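Local coordinates for protein (7,8-dihydro-6-hydroxymethylpterin-pyrophosphokinase) (Haemophilus influenzae, PDB 1CBK) that probably catalyses the transfer of pyrophosphate from ATP to 6-hydroxymethyl-7,8-dihydropterin, a step in folate biosynthesis, at residues K42-L46 with G47-Q51. Numbering follows the deposited sequence.
Sequences KSKPL and GPQDQ. With ROI (7,8-dihydro-7,7-dimethyl-6-hydroxypterin), chain D.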
loop_
_atom_site.group_PDB
_atom_site.type_symbol
_atom_site.label_atom_id
_atom_site.label_comp_id
_atom_site.label_asym_id
_atom_site.label_seq_id
_atom_site.Cartn_x
_atom_site.Cartn_y
_atom_site.Cartn_z
ATOM N N LYS A 42 -15.827 6.762 9.122
ATOM C CA LYS A 42 -14.862 7.770 9.584
ATOM C C LYS A 42 -13.668 6.931 10.060
ATOM O O LYS A 42 -13.793 6.115 10.981
ATOM C CB LYS A 42 -15.445 8.602 10.727
ATOM C CG LYS A 42 -14.532 9.754 11.207
ATOM C CD LYS A 42 -15.333 10.716 12.077
ATOM C CE LYS A 42 -14.558 11.975 12.443
ATOM N NZ LYS A 42 -13.755 11.826 13.695
ATOM N N SER A 43 -12.511 7.148 9.451
ATOM C CA SER A 43 -11.346 6.352 9.765
ATOM C C SER A 43 -10.123 7.186 10.114
ATOM O O SER A 43 -9.974 8.311 9.647
ATOM C CB SER A 43 -11.027 5.475 8.546
ATOM O OG SER A 43 -10.781 6.288 7.399
ATOM N N LYS A 44 -9.230 6.597 10.906
ATOM C CA LYS A 44 -7.987 7.226 11.324
ATOM C C LYS A 44 -7.149 7.409 10.081
ATOM O O LYS A 44 -7.113 6.523 9.211
ATOM C CB LYS A 44 -7.279 6.282 12.294
ATOM C CG LYS A 44 -5.962 6.783 12.841
ATOM C CD LYS A 44 -5.292 5.738 13.734
ATOM C CE LYS A 44 -4.318 6.405 14.703
ATOM N NZ LYS A 44 -3.519 5.422 15.494
ATOM N N PRO A 45 -6.460 8.551 9.946
ATOM C CA PRO A 45 -5.628 8.780 8.764
ATOM C C PRO A 45 -4.488 7.771 8.586
ATOM O O PRO A 45 -3.893 7.322 9.565
ATOM C CB PRO A 45 -5.026 10.157 9.031
ATOM C CG PRO A 45 -6.007 10.805 9.895
ATOM C CD PRO A 45 -6.425 9.722 10.835
ATOM N N LEU A 46 -4.254 7.362 7.344
ATOM C CA LEU A 46 -3.126 6.511 7.008
ATOM C C LEU A 46 -2.123 7.575 6.514
ATOM O O LEU A 46 -2.323 8.191 5.465
ATOM C CB LEU A 46 -3.466 5.526 5.863
ATOM C CG LEU A 46 -2.243 4.783 5.284
ATOM C CD1 LEU A 46 -1.545 3.939 6.402
ATOM C CD2 LEU A 46 -2.676 3.909 4.107
ATOM N N GLY A 47 -1.080 7.831 7.298
ATOM C CA GLY A 47 -0.103 8.841 6.924
ATOM C C GLY A 47 0.163 9.714 8.135
ATOM O O GLY A 47 0.022 9.237 9.272
ATOM N N PRO A 48 0.629 10.966 7.940
ATOM C CA PRO A 48 0.900 11.885 9.055
ATOM C C PRO A 48 -0.374 11.905 9.921
ATOM O O PRO A 48 -1.492 11.875 9.385
ATOM C CB PRO A 48 1.075 13.233 8.359
ATOM C CG PRO A 48 1.583 12.877 7.006
ATOM C CD PRO A 48 0.946 11.574 6.632
ATOM N N GLN A 49 -0.219 11.928 11.242
ATOM C CA GLN A 49 -1.387 11.907 12.125
ATOM C C GLN A 49 -1.995 13.256 12.444
ATOM O O GLN A 49 -3.089 13.324 12.997
ATOM C CB GLN A 49 -1.089 11.121 13.398
ATOM C CG GLN A 49 -0.887 9.634 13.139
ATOM C CD GLN A 49 -2.105 8.999 12.514
ATOM O OE1 GLN A 49 -3.144 8.865 13.155
ATOM N NE2 GLN A 49 -2.000 8.633 11.246
ATOM N N ASP A 50 -1.288 14.320 12.073
ATOM C CA ASP A 50 -1.767 15.681 12.306
ATOM C C ASP A 50 -2.695 16.184 11.181
ATOM O O ASP A 50 -2.503 17.278 10.628
ATOM C CB ASP A 50 -0.576 16.646 12.519
ATOM C CG ASP A 50 0.406 16.660 11.363
ATOM O OD1 ASP A 50 0.316 15.797 10.462
ATOM O OD2 ASP A 50 1.289 17.550 11.358
ATOM N N GLN A 51 -3.677 15.357 10.816
ATOM C CA GLN A 51 -4.645 15.724 9.772
ATOM C C GLN A 51 -5.986 15.187 10.238
ATOM O O GLN A 51 -6.028 14.319 11.126
ATOM C CB GLN A 51 -4.258 15.147 8.403
ATOM C CG GLN A 51 -4.293 13.643 8.302
ATOM C CD GLN A 51 -3.869 13.168 6.918
ATOM O OE1 GLN A 51 -4.399 13.627 5.904
ATOM N NE2 GLN A 51 -2.878 12.283 6.873
HETATM N N1 ROI D . -6.371 7.704 5.206
HETATM C C2 ROI D . -7.685 7.316 5.349
HETATM N N2 ROI D . -8.092 6.911 6.582
HETATM N N3 ROI D . -8.572 7.321 4.325
HETATM C C4 ROI D . -8.219 7.698 3.076
HETATM O O4 ROI D . -9.032 7.747 2.140
HETATM C C4A ROI D . -6.854 8.068 2.838
HETATM N N5 ROI D . -6.467 8.417 1.646
HETATM C C6 ROI D . -5.174 8.790 1.340
HETATM C C7 ROI D . -4.074 8.626 2.422
HETATM C C16 ROI D . -3.257 7.296 2.191
HETATM C C15 ROI D . -3.162 9.860 2.467
HETATM N N8 ROI D . -4.643 8.444 3.793
HETATM C C8A ROI D . -5.954 8.056 4.002
HETATM O O9 ROI D . -4.996 9.232 0.159
#
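The flat ring of the bound 7,8-dihydro-7,7-dimethyl-6-hydroxypterin turns one edge to the Ser43 hydroxyl and the backbone of Lys44 and Leu46. Its N2 donates to Ser43 OG and to Lys44 O (2.8 Å), Leu46 N donates to N1 (3.0 Å), and N8 donates to Leu46 O (2.9 Å). Leu46 CD2 lies 3.9 Å from the ligand's methyl C16. Ser43 OG is bonded in turn to Asn56, itself a ligand-pocket residue.

The second flat group, the carboxamide of Gln49, has Pro45 O at its edge, in the amide plane of Gln49 and 2.9 Å from NE2, although the donor stands 49° above that carbonyl's own plane. The same nitrogen also donates to Gly47 O, a bend at chi2 (-60°) folding the side chain back to both carbonyls. Gln49 OE1 lies 3.1 Å from Lys44 CE, where the extended lysine chain crosses at about a right angle. Pro45 and Gln51 run past each other in opposite directions, Pro45 CB 3.6 Å from Gln51 CG, while Gln51 NE2 binds Pro48 O on a lone pair.

Lys44 O, Leu46 N and Leu46 O thus alternate acceptor, donor, acceptor against the pterin edge, and the related substrate probably binds the same way.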